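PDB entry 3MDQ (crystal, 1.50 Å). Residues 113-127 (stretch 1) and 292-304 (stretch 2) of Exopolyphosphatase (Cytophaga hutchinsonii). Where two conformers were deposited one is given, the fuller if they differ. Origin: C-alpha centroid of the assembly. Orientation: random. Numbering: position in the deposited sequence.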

# COMPACT_ATOMS: atom_id res chain seq x y z
N ARG A 113 -3.26 -9.13 10.04
CA ARG A 113 -2.45 -10.07 9.28
C ARG A 113 -1.85 -9.38 8.08
O ARG A 113 -0.70 -9.64 7.71
N GLU A 114 -2.61 -8.48 7.46
CA GLU A 114 -2.10 -7.65 6.37
C GLU A 114 -0.84 -6.86 6.82
O GLU A 114 0.18 -6.84 6.13
N ALA A 115 -0.91 -6.28 8.00
CA ALA A 115 0.23 -5.56 8.54
C ALA A 115 1.45 -6.47 8.72
O ALA A 115 2.59 -6.11 8.37
N GLU A 116 1.22 -7.65 9.28
CA GLU A 116 2.32 -8.62 9.48
C GLU A 116 2.99 -8.97 8.16
O GLU A 116 4.22 -9.08 8.05
N LEU A 117 2.17 -9.25 7.14
CA LEU A 117 2.69 -9.69 5.86
C LEU A 117 3.43 -8.54 5.18
O LEU A 117 4.51 -8.75 4.63
N ILE A 118 2.88 -7.34 5.23
CA ILE A 118 3.58 -6.17 4.70
C ILE A 118 4.97 -6.07 5.34
O ILE A 118 5.98 -5.86 4.65
N PHE A 119 5.03 -6.18 6.66
CA PHE A 119 6.33 -6.03 7.35
C PHE A 119 7.33 -7.10 6.95
O PHE A 119 8.54 -6.81 6.86
N ARG A 120 6.87 -8.32 6.66
CA ARG A 120 7.81 -9.34 6.15
C ARG A 120 8.43 -8.88 4.83
O ARG A 120 9.61 -9.13 4.60
N GLY A 121 7.66 -8.22 3.97
CA GLY A 121 8.22 -7.66 2.74
C GLY A 121 9.22 -6.54 3.01
O GLY A 121 10.32 -6.50 2.43
N VAL A 122 8.86 -5.65 3.94
CA VAL A 122 9.76 -4.55 4.33
C VAL A 122 11.08 -5.09 4.87
O VAL A 122 12.16 -4.57 4.51
N GLN A 123 11.01 -6.13 5.69
CA GLN A 123 12.21 -6.76 6.26
C GLN A 123 13.13 -7.26 5.14
O GLN A 123 14.37 -7.21 5.27
N GLN A 124 12.56 -7.79 4.06
CA GLN A 124 13.38 -8.26 2.93
C GLN A 124 13.97 -7.09 2.12
O GLN A 124 15.07 -7.21 1.58
N ALA A 125 13.28 -5.96 2.05
CA ALA A 125 13.69 -4.83 1.26
C ALA A 125 14.66 -3.89 1.95
O ALA A 125 15.46 -3.23 1.26
N VAL A 126 14.56 -3.75 3.26
CA VAL A 126 15.27 -2.75 4.04
C VAL A 126 15.95 -3.46 5.21
O VAL A 126 15.28 -4.02 6.08
N PRO A 127 17.29 -3.48 5.23
CA PRO A 127 18.00 -4.14 6.34
C PRO A 127 18.05 -3.25 7.56
O PRO A 127 18.86 -2.32 7.62
N ILE A 292 13.02 9.58 5.58
CA ILE A 292 12.07 8.49 5.31
C ILE A 292 12.73 7.52 4.37
O ILE A 292 13.36 7.91 3.39
N THR A 293 12.64 6.22 4.68
CA THR A 293 13.11 5.19 3.74
C THR A 293 11.90 4.58 3.05
O THR A 293 11.00 4.08 3.71
N VAL A 294 11.85 4.67 1.72
CA VAL A 294 10.82 4.01 0.94
C VAL A 294 11.25 2.54 0.68
O VAL A 294 12.33 2.29 0.15
N SER A 295 10.43 1.59 1.12
CA SER A 295 10.57 0.19 0.73
C SER A 295 9.80 -0.04 -0.56
O SER A 295 8.61 0.24 -0.61
N THR A 296 10.45 -0.60 -1.57
CA THR A 296 9.73 -0.94 -2.81
C THR A 296 8.95 -2.24 -2.70
O THR A 296 8.19 -2.56 -3.60
N TYR A 297 9.13 -2.97 -1.60
CA TYR A 297 8.35 -4.19 -1.29
C TYR A 297 7.22 -3.85 -0.35
O TYR A 297 7.36 -3.02 0.56
N SER A 298 6.08 -4.51 -0.54
CA SER A 298 4.92 -4.31 0.29
C SER A 298 4.18 -5.67 0.40
O SER A 298 4.82 -6.71 0.49
N LEU A 299 2.86 -5.66 0.46
CA LEU A 299 2.13 -6.89 0.75
C LEU A 299 2.47 -8.07 -0.15
O LEU A 299 2.69 -9.17 0.36
N LYS A 300 2.52 -7.87 -1.46
CA LYS A 300 2.70 -9.00 -2.37
C LYS A 300 4.05 -9.70 -2.13
O LYS A 300 4.13 -10.93 -2.15
N GLU A 301 5.08 -8.91 -1.88
CA GLU A 301 6.38 -9.47 -1.53
C GLU A 301 6.37 -10.13 -0.15
O GLU A 301 6.99 -11.16 0.04
N GLY A 302 5.65 -9.55 0.80
CA GLY A 302 5.53 -10.20 2.08
C GLY A 302 4.85 -11.54 2.02
O GLY A 302 5.23 -12.46 2.73
N VAL A 303 3.83 -11.65 1.17
CA VAL A 303 3.17 -12.94 0.92
C VAL A 303 4.17 -13.95 0.34
O VAL A 303 4.28 -15.10 0.81
N LEU A 304 4.89 -13.54 -0.71
CA LEU A 304 5.91 -14.38 -1.34
C LEU A 304 6.91 -14.88 -0.33
O LEU A 304 7.17 -16.08 -0.25

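Helix 113-125 crosses helix 299-304 almost at right angles, with the axes 6.6 Å apart at their closest. Two glycines permit this approach. Gly-121 and Gly-302 face each other, CA to CA 3.8 Å. A CB on Gly-302 would clash with Leu-117 O, and one on Gly-121 with Ser-298 O. Instead, Gly-302 CA makes a CA-H...O contact to Leu-117 O at 3.1 Å.

Leu-299 covers the most surface. Its CA-CB bond points sideways, but the t, p rotamer brings its end nearer the first helix. Leu-299 CD1 lies 3.6 Å from Leu-117 CB, and Leu-299 CB lies 3.9 Å from Ile-118 CG1. Leu-117 (m, t) points in and also meets Val-303, CD1 to CG2 4.1 Å.

Tyr-297 is next, pointing in with chi1 m. Its CG packs on Ala-125 CB at 3.7 Å. Gly-121 O and Gln-124 CG sit at the ring edge.

Ser-295 (t) and Val-126 (t) both point in, with Val-126 CG2 to Ser-295 CB 3.8 Å. Ser-295 OG donates to Tyr-297 O at 2.8 Å and lies 3.3 Å from Ala-125 CB.

No hydrogen bond joins the stretches; polar groups pair locally. Glu-301 OE1 accepts from Ser-298 N at 2.9 Å, and Lys-300 NZ forms a salt bridge with Glu-301 OE2 at 3.0 Å.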

# COMPACT_ATOMS: atom_id res chain seq x y z
CB ARG A 113 -3.31 -11.22 8.78
CG ARG A 113 -2.56 -12.32 8.07
CD ARG A 113 -1.55 -12.95 8.98
NE ARG A 113 -0.75 -13.98 8.29
CZ ARG A 113 0.52 -14.22 8.57
NH1 ARG A 113 1.17 -13.50 9.45
NH2 ARG A 113 1.20 -15.15 7.90
CB GLU A 114 -3.19 -6.66 5.88
CG GLU A 114 -2.79 -5.82 4.72
CD GLU A 114 -3.91 -4.88 4.26
OE1 GLU A 114 -4.96 -4.81 4.93
OE2 GLU A 114 -3.72 -4.16 3.22
CB ALA A 115 -0.16 -4.89 9.86
CB GLU A 116 1.81 -9.86 10.19
CG GLU A 116 1.36 -9.58 11.59
CD GLU A 116 0.57 -10.71 12.20
OE1 GLU A 116 0.23 -11.70 11.52
OE2 GLU A 116 0.22 -10.56 13.38
CB LEU A 117 1.56 -10.23 4.98
CG LEU A 117 0.90 -11.50 5.44
CD1 LEU A 117 -0.42 -11.69 4.68
CD2 LEU A 117 1.84 -12.72 5.22
CB ILE A 118 2.80 -4.88 4.93
CG1 ILE A 118 1.57 -4.87 4.01
CG2 ILE A 118 3.71 -3.65 4.70
CD1 ILE A 118 0.48 -3.89 4.43
CB PHE A 119 6.19 -5.95 8.87
CG PHE A 119 7.35 -5.30 9.56
CD1 PHE A 119 7.58 -3.93 9.42
CD2 PHE A 119 8.20 -6.04 10.34
CE1 PHE A 119 8.63 -3.31 10.09
CE2 PHE A 119 9.25 -5.40 11.04
CZ PHE A 119 9.45 -4.08 10.90
CB ARG A 120 7.11 -10.69 5.96
CG ARG A 120 7.98 -11.75 5.34
CD ARG A 120 9.09 -12.17 6.30
NE ARG A 120 10.04 -13.12 5.71
CZ ARG A 120 11.11 -12.79 5.00
NH1 ARG A 120 11.40 -11.53 4.70
NH2 ARG A 120 11.89 -13.77 4.54
CB VAL A 122 9.06 -3.63 5.34
CG1 VAL A 122 10.04 -2.59 5.96
CG2 VAL A 122 7.87 -2.92 4.68
CB GLN A 123 11.86 -7.92 7.19
CG GLN A 123 11.33 -7.50 8.50
CD GLN A 123 10.80 -8.65 9.34
OE1 GLN A 123 10.21 -9.59 8.81
NE2 GLN A 123 10.95 -8.54 10.68
CB GLN A 124 12.55 -9.15 1.99
CG GLN A 124 13.40 -10.01 1.12
CD GLN A 124 14.12 -11.12 1.91
OE1 GLN A 124 13.71 -11.51 3.03
NE2 GLN A 124 15.19 -11.65 1.31
CB ALA A 125 12.48 -4.04 0.86
CB VAL A 126 14.33 -1.73 4.64
CG1 VAL A 126 15.13 -0.65 5.43
CG2 VAL A 126 13.45 -1.06 3.53
CB PRO A 127 19.40 -4.40 5.75
CG PRO A 127 19.57 -3.31 4.75
CD PRO A 127 18.20 -2.99 4.19
CB ILE A 292 10.76 8.97 4.66
CG1 ILE A 292 10.22 10.21 5.39
CG2 ILE A 292 9.72 7.80 4.65
CD1 ILE A 292 9.00 10.91 4.67
CB THR A 293 13.97 4.12 4.41
OG1 THR A 293 15.18 4.73 4.89
CG2 THR A 293 14.36 3.06 3.41
CB VAL A 294 10.55 4.73 -0.37
CG1 VAL A 294 9.55 3.92 -1.22
CG2 VAL A 294 10.09 6.16 -0.05
CB SER A 295 10.02 -0.74 1.83
OG SER A 295 9.82 -2.07 1.34
CB THR A 296 10.64 -0.99 -4.03
OG1 THR A 296 11.52 -2.11 -3.90
CG2 THR A 296 11.45 0.32 -4.17
CB TYR A 297 9.23 -5.23 -0.61
CG TYR A 297 10.26 -5.91 -1.47
CD1 TYR A 297 10.53 -5.51 -2.78
CD2 TYR A 297 10.98 -6.97 -0.96
CE1 TYR A 297 11.46 -6.16 -3.54
CE2 TYR A 297 11.90 -7.63 -1.72
CZ TYR A 297 12.15 -7.21 -3.01
OH TYR A 297 13.10 -7.88 -3.75
CB SER A 298 4.05 -3.18 -0.25
OG SER A 298 3.57 -3.42 -1.55
CB LEU A 299 0.60 -6.65 0.70
CG LEU A 299 -0.29 -7.86 0.90
CD1 LEU A 299 -0.11 -8.44 2.29
CD2 LEU A 299 -1.76 -7.43 0.68
CB LYS A 300 2.53 -8.57 -3.83
CG LYS A 300 3.57 -7.62 -4.39
CD LYS A 300 3.14 -6.88 -5.68
CE LYS A 300 4.29 -5.99 -6.31
NZ LYS A 300 4.69 -4.97 -5.35
CB GLU A 301 7.50 -8.45 -1.60
CG GLU A 301 7.85 -8.02 -3.03
CD GLU A 301 7.00 -6.93 -3.60
OE1 GLU A 301 6.21 -6.26 -2.89
OE2 GLU A 301 7.13 -6.71 -4.86
CB VAL A 303 1.93 -12.74 0.03
CG1 VAL A 303 1.41 -14.08 -0.51
CG2 VAL A 303 0.83 -11.98 0.78
CB LEU A 304 6.60 -13.62 -2.46
CG LEU A 304 7.84 -14.28 -3.06
CD1 LEU A 304 7.51 -15.58 -3.79
CD2 LEU A 304 8.57 -13.27 -3.97